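Local coordinates for protein UDP-4-amino-4,6-dideoxy-N-acetyl-beta-L-altrosamine transaminase (Helicobacter pylori, PDB 2FNU) that catalyses the PLP-dependent transamination that yields UDP-4-amino-4,6-dideoxy-beta-L-AltNAc, the second step in making pseudaminic acid for flagellin modification, at residues Arg65-Phe70 with Ser94-Val99; Ala72-Ile77 with Arg121-Val126; Arg262-Asn267 with Asn360-Val365. All coordinates share one frame; numbering follows the deposited sequence.

Contact 1 of 3, residues Arg65-Phe70 with Ser94-Val99; sequences RNFSEF and SGYTPV
From CB, the side chain of Phe70 sets out toward 94-99 with CG anti to the backbone N (chi1 -176°). Phe70 CD1 lies 3.7 Å from Tyr96 CZ and 3.5 Å from Ser94 O. Next along the rim, Phe70 CE1 stands 3.3 Å from Gly95 O, and CZ at the tip keeps to the same carbonyl. With planes 72° apart and centroids 5.1 Å apart, the edge of Phe70 meets one face of Tyr96, a T-shaped pair. Phe67, its CG in the crowded position between the backbone N and the carbonyl carbon, reaches Tyr96 tip to tip, Phe67 CZ being 3.7 Å from Tyr96 OH; the two rings meet obliquely. A water in the plane of the tyrosine ring accepts from Tyr96 OH (2.7 Å) and donates to Ser68 O, so the hydroxyl is tied to the opposite backbone. Arg65 lays CG 3.6 Å from Ser94 OG, which is hydrogen-bonded to Met90 O, while Arg65 NH1 forms a salt bridge with Glu93 of the second subunit. Gly95, at positive phi, ends helix 86-93 in a Schellman motif, and the three rings form an aromatic cluster beside edge strand 97-100 of the PLP-binding domain's sheet.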
loop_
_atom_site.group_PDB
_atom_site.type_symbol
_atom_site.label_atom_id
_atom_site.label_comp_id
_atom_site.label_asym_id
_atom_site.label_seq_id
_atom_site.Cartn_x
_atom_site.Cartn_y
_atom_site.Cartn_z
ATOM N N ARG B 65 -14.122 6.090 -0.668
ATOM C CA ARG B 65 -13.878 7.494 -0.988
ATOM C C ARG B 65 -14.493 7.871 -2.323
ATOM O O ARG B 65 -14.803 9.050 -2.559
ATOM C CB ARG B 65 -12.367 7.794 -1.030
ATOM C CG ARG B 65 -11.717 7.904 0.363
ATOM C CD ARG B 65 -12.052 9.236 1.084
ATOM N NE ARG B 65 -11.591 10.393 0.308
ATOM C CZ ARG B 65 -10.327 10.828 0.282
ATOM N NH1 ARG B 65 -9.380 10.246 1.022
ATOM N NH2 ARG B 65 -10.013 11.857 -0.502
ATOM N N ASN B 66 -14.666 6.887 -3.205
ATOM C CA ASN B 66 -15.004 7.199 -4.598
ATOM C C ASN B 66 -16.399 6.795 -5.070
ATOM O O ASN B 66 -16.851 7.280 -6.119
ATOM C CB ASN B 66 -13.941 6.636 -5.554
ATOM C CG ASN B 66 -12.617 7.366 -5.429
ATOM O OD1 ASN B 66 -11.685 6.899 -4.755
ATOM N ND2 ASN B 66 -12.527 8.520 -6.056
ATOM N N PHE B 67 -17.089 5.926 -4.327
ATOM C CA PHE B 67 -18.412 5.478 -4.806
ATOM C C PHE B 67 -19.389 6.645 -4.904
ATOM O O PHE B 67 -20.325 6.613 -5.703
ATOM C CB PHE B 67 -18.963 4.312 -3.959
ATOM C CG PHE B 67 -19.612 4.736 -2.670
ATOM C CD1 PHE B 67 -21.011 4.762 -2.550
ATOM C CD2 PHE B 67 -18.831 5.067 -1.557
ATOM C CE1 PHE B 67 -21.611 5.160 -1.356
ATOM C CE2 PHE B 67 -19.418 5.452 -0.360
ATOM C CZ PHE B 67 -20.826 5.494 -0.258
ATOM N N SER B 68 -19.124 7.658 -4.093
ATOM C CA SER B 68 -19.905 8.894 -4.045
ATOM C C SER B 68 -19.034 10.004 -3.513
ATOM O O SER B 68 -18.102 9.754 -2.737
ATOM C CB SER B 68 -21.088 8.737 -3.090
ATOM O OG SER B 68 -21.869 9.931 -3.089
ATOM N N GLU B 69 -19.329 11.245 -3.911
ATOM C CA GLU B 69 -18.783 12.374 -3.162
ATOM C C GLU B 69 -19.365 12.342 -1.750
ATOM O O GLU B 69 -20.508 11.906 -1.550
ATOM C CB GLU B 69 -19.101 13.704 -3.850
ATOM C CG GLU B 69 -18.431 13.839 -5.213
ATOM C CD GLU B 69 -18.202 15.285 -5.634
ATOM O OE1 GLU B 69 -18.967 16.178 -5.201
ATOM O OE2 GLU B 69 -17.247 15.525 -6.407
ATOM N N PHE B 70 -18.577 12.770 -0.772
ATOM C CA PHE B 70 -19.042 12.801 0.607
ATOM C C PHE B 70 -19.973 13.976 0.881
ATOM O O PHE B 70 -19.698 15.107 0.455
ATOM C CB PHE B 70 -17.878 12.844 1.591
ATOM C CG PHE B 70 -18.320 12.790 3.017
ATOM C CD1 PHE B 70 -18.630 11.573 3.620
ATOM C CD2 PHE B 70 -18.459 13.959 3.760
ATOM C CE1 PHE B 70 -19.054 11.515 4.924
ATOM C CE2 PHE B 70 -18.891 13.908 5.088
ATOM C CZ PHE B 70 -19.183 12.681 5.674
ATOM N N SER B 94 -13.102 7.696 5.664
ATOM C CA SER B 94 -13.802 8.278 4.536
ATOM C C SER B 94 -14.907 9.231 4.997
ATOM O O SER B 94 -15.643 9.763 4.171
ATOM C CB SER B 94 -14.357 7.166 3.644
ATOM O OG SER B 94 -13.275 6.367 3.177
ATOM N N GLY B 95 -15.022 9.429 6.315
ATOM C CA GLY B 95 -15.967 10.413 6.861
ATOM C C GLY B 95 -17.261 9.811 7.367
ATOM O O GLY B 95 -18.110 10.534 7.912
ATOM N N TYR B 96 -17.418 8.500 7.200
ATOM C CA TYR B 96 -18.688 7.841 7.524
ATOM C C TYR B 96 -18.780 7.311 8.943
ATOM O O TYR B 96 -17.785 6.869 9.529
ATOM C CB TYR B 96 -18.950 6.686 6.529
ATOM C CG TYR B 96 -19.220 7.203 5.133
ATOM C CD1 TYR B 96 -18.224 7.201 4.157
ATOM C CD2 TYR B 96 -20.475 7.754 4.794
ATOM C CE1 TYR B 96 -18.469 7.713 2.876
ATOM C CE2 TYR B 96 -20.722 8.256 3.510
ATOM C CZ TYR B 96 -19.726 8.241 2.559
ATOM O OH TYR B 96 -19.979 8.758 1.308
ATOM N N THR B 97 -19.992 7.351 9.490
ATOM C CA THR B 97 -20.311 6.711 10.770
ATOM C C THR B 97 -20.882 5.327 10.488
ATOM O O THR B 97 -21.889 5.220 9.791
ATOM C CB THR B 97 -21.360 7.547 11.519
ATOM O OG1 THR B 97 -20.770 8.787 11.921
ATOM C CG2 THR B 97 -21.884 6.814 12.758
ATOM N N PRO B 98 -20.225 4.260 10.988
ATOM C CA PRO B 98 -20.779 2.906 10.853
ATOM C C PRO B 98 -21.989 2.741 11.748
ATOM O O PRO B 98 -21.969 3.177 12.899
ATOM C CB PRO B 98 -19.647 1.991 11.327
ATOM C CG PRO B 98 -18.812 2.853 12.229
ATOM C CD PRO B 98 -18.928 4.273 11.694
ATOM N N VAL B 99 -23.019 2.080 11.220
ATOM C CA VAL B 99 -24.188 1.724 12.003
ATOM C C VAL B 99 -24.257 0.209 12.014
ATOM O O VAL B 99 -24.466 -0.403 10.977
ATOM C CB VAL B 99 -25.454 2.357 11.393
ATOM C CG1 VAL B 99 -26.693 1.969 12.189
ATOM C CG2 VAL B 99 -25.296 3.876 11.360
HETATM O O HOH W 1 -17.705 8.852 -0.174
#

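Contact 2 of 3, residues Ala72-Ile77 with Arg121-Val126; sequences ADRNEI and RTKAIV
Neighbouring parallel strands of the central sheet, 76-79 and 122-128, begin side by side here. Glu76 is held by two main-chain hydrogen bonds in the parallel pattern: Glu76 N donates to Arg121 O (3.0 Å, 166°), and Glu76 O accepts from Lys123 N (2.8 Å) almost along the C=O axis. One residue thus bridges two that flank Thr122. Lys123 then departs from the extended conformation (psi -34°), and the buried Ala124 N finds no partner.

Ahead of the strands, Arg121 runs extended from CG to NE beside Asn75 and the loop 72-74. Arg121 NH1 makes a weak, bent bond to Ala72 O, 3.0 Å away in the guanidinium plane. A water accepting from NH2 donates to Asp73 OD2, so the opposite charges are linked through solvent. Arg121 CD also passes 3.7 Å from Glu76 OE1, but the polar end of Glu76 goes elsewhere: OE2 bonds Asn119, and a water joins OE2 to Thr122 OG1, itself bonded to Asn119.

Lys123 bends at chi2 so that CD rests 4.0 Å from Arg74 CB. The like charges beyond are separated by a water that accepts from both Arg74 NE and Lys123 NZ, and NZ is also bonded to Ser68. On the face bearing Ile77 and Ala124, Ile77 CG1 lies 4.0 Å from Ala124 CB and Ile77 CG2 lies 3.7 Å from Val126 CG2, with Leu91 and Thr87 of helix 86-93 lying over this face. Such parallel pairing belongs to the mostly parallel seven-stranded sheet of fold type I PLP enzymes.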
loop_
_atom_site.group_PDB
_atom_site.type_symbol
_atom_site.label_atom_id
_atom_site.label_comp_id
_atom_site.label_asym_id
_atom_site.label_seq_id
_atom_site.Cartn_x
_atom_site.Cartn_y
_atom_site.Cartn_z
ATOM N N ALA B 72 -21.963 15.540 4.448
ATOM C CA ALA B 72 -22.151 15.442 5.896
ATOM C C ALA B 72 -23.589 15.079 6.263
ATOM O O ALA B 72 -23.846 14.567 7.354
ATOM C CB ALA B 72 -21.748 16.738 6.577
ATOM N N ASP B 73 -24.510 15.361 5.351
ATOM C CA ASP B 73 -25.928 15.047 5.540
ATOM C C ASP B 73 -26.268 13.578 5.228
ATOM O O ASP B 73 -27.344 13.104 5.585
ATOM C CB ASP B 73 -26.786 15.970 4.671
ATOM C CG ASP B 73 -26.721 17.434 5.116
ATOM O OD1 ASP B 73 -26.952 18.311 4.260
ATOM O OD2 ASP B 73 -26.448 17.703 6.307
ATOM N N ARG B 74 -25.354 12.877 4.552
ATOM C CA ARG B 74 -25.559 11.480 4.144
ATOM C C ARG B 74 -24.323 10.683 4.578
ATOM O O ARG B 74 -23.587 10.122 3.753
ATOM C CB ARG B 74 -25.817 11.380 2.634
ATOM C CG ARG B 74 -27.173 12.016 2.228
ATOM C CD ARG B 74 -27.390 12.077 0.714
ATOM N NE ARG B 74 -26.460 12.970 0.010
ATOM C CZ ARG B 74 -26.581 14.297 -0.079
ATOM N NH1 ARG B 74 -27.586 14.931 0.513
ATOM N NH2 ARG B 74 -25.682 14.998 -0.758
ATOM N N ASN B 75 -24.134 10.653 5.894
ATOM C CA ASN B 75 -22.880 10.217 6.505
ATOM C C ASN B 75 -22.930 8.848 7.188
ATOM O O ASN B 75 -21.924 8.439 7.762
ATOM C CB ASN B 75 -22.425 11.245 7.550
ATOM C CG ASN B 75 -23.347 11.290 8.760
ATOM O OD1 ASN B 75 -22.922 11.061 9.898
ATOM N ND2 ASN B 75 -24.616 11.555 8.518
ATOM N N GLU B 76 -24.082 8.173 7.184
ATOM C CA GLU B 76 -24.168 6.877 7.868
ATOM C C GLU B 76 -24.106 5.713 6.896
ATOM O O GLU B 76 -24.742 5.745 5.833
ATOM C CB GLU B 76 -25.449 6.792 8.711
ATOM C CG GLU B 76 -25.444 7.772 9.869
ATOM C CD GLU B 76 -26.668 7.677 10.773
ATOM O OE1 GLU B 76 -26.804 8.566 11.640
ATOM O OE2 GLU B 76 -27.471 6.739 10.633
ATOM N N ILE B 77 -23.335 4.682 7.256
ATOM C CA ILE B 77 -23.278 3.469 6.454
ATOM C C ILE B 77 -23.542 2.286 7.357
ATOM O O ILE B 77 -22.876 2.131 8.371
ATOM C CB ILE B 77 -21.928 3.334 5.708
ATOM C CG1 ILE B 77 -21.894 4.358 4.555
ATOM C CG2 ILE B 77 -21.733 1.905 5.179
ATOM C CD1 ILE B 77 -20.672 4.321 3.642
ATOM N N ARG B 121 -30.030 9.889 6.819
ATOM C CA ARG B 121 -28.569 10.020 6.725
ATOM C C ARG B 121 -27.894 8.802 6.089
ATOM O O ARG B 121 -26.691 8.844 5.795
ATOM C CB ARG B 121 -27.982 10.216 8.118
ATOM C CG ARG B 121 -28.400 11.534 8.756
ATOM C CD ARG B 121 -27.675 11.798 10.072
ATOM N NE ARG B 121 -27.873 13.189 10.472
ATOM C CZ ARG B 121 -27.107 14.207 10.084
ATOM N NH1 ARG B 121 -26.057 14.008 9.298
ATOM N NH2 ARG B 121 -27.391 15.435 10.496
ATOM N N THR B 122 -28.648 7.726 5.885
ATOM C CA THR B 122 -28.046 6.488 5.371
ATOM C C THR B 122 -27.599 6.653 3.922
ATOM O O THR B 122 -28.367 7.097 3.075
ATOM C CB THR B 122 -29.027 5.303 5.485
ATOM O OG1 THR B 122 -29.617 5.313 6.791
ATOM C CG2 THR B 122 -28.289 3.962 5.273
ATOM N N LYS B 123 -26.358 6.245 3.646
ATOM C CA LYS B 123 -25.769 6.361 2.315
ATOM C C LYS B 123 -25.576 5.004 1.622
ATOM O O LYS B 123 -25.686 4.893 0.399
ATOM C CB LYS B 123 -24.414 7.075 2.430
ATOM C CG LYS B 123 -23.751 7.342 1.098
ATOM C CD LYS B 123 -24.522 8.397 0.293
ATOM C CE LYS B 123 -23.854 8.622 -1.049
ATOM N NZ LYS B 123 -24.541 9.663 -1.868
ATOM N N ALA B 124 -25.273 3.975 2.399
ATOM C CA ALA B 124 -24.926 2.683 1.817
ATOM C C ALA B 124 -25.050 1.592 2.851
ATOM O O ALA B 124 -25.169 1.889 4.052
ATOM C CB ALA B 124 -23.462 2.714 1.289
ATOM N N ILE B 125 -24.992 0.348 2.374
ATOM C CA ILE B 125 -24.861 -0.817 3.254
ATOM C C ILE B 125 -23.590 -1.561 2.831
ATOM O O ILE B 125 -23.415 -1.810 1.636
ATOM C CB ILE B 125 -26.091 -1.747 3.166
ATOM C CG1 ILE B 125 -27.356 -0.964 3.563
ATOM C CG2 ILE B 125 -25.896 -3.004 4.039
ATOM C CD1 ILE B 125 -28.638 -1.795 3.529
ATOM N N VAL B 126 -22.717 -1.895 3.792
ATOM C CA VAL B 126 -21.529 -2.710 3.494
ATOM C C VAL B 126 -21.690 -4.063 4.191
ATOM O O VAL B 126 -21.669 -4.127 5.422
ATOM C CB VAL B 126 -20.217 -2.046 3.996
ATOM C CG1 VAL B 126 -19.018 -3.004 3.793
ATOM C CG2 VAL B 126 -19.981 -0.716 3.279
HETATM O O HOH W 2 -25.520 17.047 8.801
HETATM O O HOH W 3 -23.604 11.886 -0.449
HETATM O O HOH W 4 -28.221 4.526 8.993
#

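Contact 3 of 3, residues Arg262-Asn267 with Asn360-Val365; sequences RIFKDN and NIAHSV
Helix 246-264 ends in a type II beta turn from Phe264 to Asn267, with Asp266 at positive phi, and its last turn lies against helix 355-370, the nearest CA atoms of the two segments, Ile263 CA and Ala362 CA, being 6.6 Å apart. The turn is fastened by Phe264 O, which accepts from two donors of one residue: Asn267 N and Asn267 ND2. The side-chain bond is short (2.8 Å from Asn267 ND2 to Phe264 O) and nearly straight at 166°, lies on a carbonyl lone pair, and keeps the acceptor close to the amide plane. Asn267 OD1 in turn accepts from Tyr269 N, so both ends of this amide are engaged and its rotation is fixed.

Across the helices the contact is apolar. Ile263 points toward the partner helix, and with CG2 anti to the backbone N that methyl comes down over one face of the imidazole of His363, 3.9 Å from the ring centroid and only 12° off its normal, a CH-pi contact. Ile263 CG2 also touches Ala362 CB at 3.7 Å, and Ile263 CD1 also approaches Ala362 CB. Packing of these two helices belongs to the C-terminal part of the chain, which in fold type I aminotransferases forms the smaller domain.

Phe264 starts out alongside the interface, and its ring then swings in. Phe264 CE1 meets Ala362 O edge-on at 3.4 Å, and Phe264 CZ stands 4.1 Å from Val365 CG1. Phe270 meets this ring edge-to-face, and Leu347 of strand 344-347 touches both Phe264 and Val365. On the partner helix, Ser364 OG donates back to Asn360 O at 3.0 Å from above the carbonyl plane, sharing that oxygen with the backbone N of Ser364.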
loop_
_atom_site.group_PDB
_atom_site.type_symbol
_atom_site.label_atom_id
_atom_site.label_comp_id
_atom_site.label_asym_id
_atom_site.label_seq_id
_atom_site.Cartn_x
_atom_site.Cartn_y
_atom_site.Cartn_z
ATOM N N ARG B 262 -17.441 -34.860 8.632
ATOM C CA ARG B 262 -17.690 -36.286 8.907
ATOM C C ARG B 262 -17.350 -36.612 10.353
ATOM O O ARG B 262 -18.123 -37.291 11.053
ATOM C CB ARG B 262 -16.887 -37.194 7.977
ATOM C CG ARG B 262 -17.352 -37.184 6.538
ATOM C CD ARG B 262 -16.704 -38.337 5.778
ATOM N NE ARG B 262 -15.237 -38.319 5.825
ATOM C CZ ARG B 262 -14.467 -37.568 5.039
ATOM N NH1 ARG B 262 -15.021 -36.745 4.141
ATOM N NH2 ARG B 262 -13.135 -37.646 5.149
ATOM N N ILE B 263 -16.190 -36.138 10.813
ATOM C CA ILE B 263 -15.724 -36.496 12.146
ATOM C C ILE B 263 -16.527 -35.786 13.234
ATOM O O ILE B 263 -16.754 -36.356 14.310
ATOM C CB ILE B 263 -14.200 -36.203 12.272
ATOM C CG1 ILE B 263 -13.436 -37.113 11.288
ATOM C CG2 ILE B 263 -13.694 -36.393 13.704
ATOM C CD1 ILE B 263 -11.979 -36.739 11.049
ATOM N N PHE B 264 -16.976 -34.558 12.945
ATOM C CA PHE B 264 -17.741 -33.765 13.894
ATOM C C PHE B 264 -19.248 -34.021 13.882
ATOM O O PHE B 264 -19.966 -33.455 14.709
ATOM C CB PHE B 264 -17.519 -32.262 13.613
ATOM C CG PHE B 264 -16.114 -31.792 13.869
ATOM C CD1 PHE B 264 -15.286 -32.445 14.777
ATOM C CD2 PHE B 264 -15.626 -30.658 13.218
ATOM C CE1 PHE B 264 -13.983 -31.994 15.030
ATOM C CE2 PHE B 264 -14.326 -30.188 13.463
ATOM C CZ PHE B 264 -13.511 -30.851 14.371
ATOM N N LYS B 265 -19.741 -34.830 12.940
ATOM C CA LYS B 265 -21.189 -35.070 12.829
ATOM C C LYS B 265 -21.744 -35.557 14.173
ATOM O O LYS B 265 -21.191 -36.480 14.774
ATOM C CB LYS B 265 -21.480 -36.079 11.714
ATOM C CG LYS B 265 -22.935 -36.517 11.612
ATOM C CD LYS B 265 -23.720 -35.664 10.651
ATOM C CE LYS B 265 -25.068 -36.302 10.356
ATOM N NZ LYS B 265 -25.745 -35.628 9.218
ATOM N N ASP B 266 -22.807 -34.890 14.636
ATOM C CA ASP B 266 -23.513 -35.212 15.901
ATOM C C ASP B 266 -22.662 -35.105 17.162
ATOM O O ASP B 266 -23.016 -35.663 18.213
ATOM C CB ASP B 266 -24.193 -36.592 15.849
ATOM C CG ASP B 266 -25.224 -36.696 14.752
ATOM O OD1 ASP B 266 -25.347 -37.793 14.177
ATOM O OD2 ASP B 266 -25.898 -35.687 14.452
ATOM N N ASN B 267 -21.542 -34.389 17.090
ATOM C CA ASN B 267 -20.746 -34.191 18.296
ATOM C C ASN B 267 -21.547 -33.340 19.302
ATOM O O ASN B 267 -22.369 -32.500 18.908
ATOM C CB ASN B 267 -19.386 -33.564 17.966
ATOM C CG ASN B 267 -19.446 -32.062 17.904
ATOM O OD1 ASN B 267 -19.354 -31.393 18.929
ATOM N ND2 ASN B 267 -19.628 -31.518 16.711
ATOM N N ASN B 360 -6.345 -35.870 12.154
ATOM C CA ASN B 360 -5.672 -35.698 13.434
ATOM C C ASN B 360 -6.134 -34.475 14.201
ATOM O O ASN B 360 -6.385 -34.536 15.406
ATOM C CB ASN B 360 -4.155 -35.723 13.284
ATOM C CG ASN B 360 -3.616 -37.146 13.324
ATOM O OD1 ASN B 360 -3.131 -37.609 14.365
ATOM N ND2 ASN B 360 -3.775 -37.871 12.212
ATOM N N ILE B 361 -6.266 -33.360 13.495
ATOM C CA ILE B 361 -6.750 -32.147 14.145
ATOM C C ILE B 361 -8.167 -32.351 14.684
ATOM O O ILE B 361 -8.476 -31.988 15.817
ATOM C CB ILE B 361 -6.723 -30.951 13.164
ATOM C CG1 ILE B 361 -5.275 -30.592 12.815
ATOM C CG2 ILE B 361 -7.454 -29.729 13.747
ATOM C CD1 ILE B 361 -5.126 -29.814 11.525
ATOM N N ALA B 362 -9.042 -32.909 13.851
ATOM C CA ALA B 362 -10.438 -33.070 14.232
ATOM C C ALA B 362 -10.588 -33.948 15.478
ATOM O O ALA B 362 -11.314 -33.600 16.402
ATOM C CB ALA B 362 -11.226 -33.645 13.061
ATOM N N HIS B 363 -9.869 -35.070 15.508
ATOM C CA HIS B 363 -9.933 -35.931 16.668
ATOM C C HIS B 363 -9.352 -35.232 17.923
ATOM O O HIS B 363 -9.912 -35.365 19.014
ATOM C CB HIS B 363 -9.314 -37.301 16.353
ATOM C CG HIS B 363 -10.212 -38.189 15.538
ATOM N ND1 HIS B 363 -11.294 -38.849 16.089
ATOM C CD2 HIS B 363 -10.192 -38.532 14.224
ATOM C CE1 HIS B 363 -11.901 -39.556 15.152
ATOM N NE2 HIS B 363 -11.249 -39.388 14.013
ATOM N N SER B 364 -8.294 -34.444 17.746
ATOM C CA SER B 364 -7.719 -33.635 18.839
ATOM C C SER B 364 -8.667 -32.552 19.360
ATOM O O SER B 364 -8.731 -32.314 20.567
ATOM C CB SER B 364 -6.402 -33.003 18.404
ATOM O OG SER B 364 -5.420 -34.002 18.156
ATOM N N VAL B 365 -9.400 -31.897 18.457
ATOM C CA VAL B 365 -10.411 -30.899 18.862
ATOM C C VAL B 365 -11.446 -31.567 19.749
ATOM O O VAL B 365 -11.798 -31.037 20.799
ATOM C CB VAL B 365 -11.091 -30.230 17.632
ATOM C CG1 VAL B 365 -12.312 -29.399 18.016
ATOM C CG2 VAL B 365 -10.089 -29.362 16.908
#

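From the N terminus, helix 56-66 runs into 65-70, and the chain then passes through 72-77 into strand 76-79. Helix 86-93 brings it back to 94-99, where contact 1 closes a loop of 23 residues. Contact 2, opened inside that loop, closes later at 121-126, so the two cross rather than nest. They also touch: Thr97 N lies 2.8 Å from Asn75 O, a probable hydrogen bond, because strand 76-79 stands between 97-100 and 122-128 in one sheet. Contact 3 follows in series, joining helices 246-264 and 355-370 beyond the chain's centre, with its centre about 44 Å from the centres of the other two.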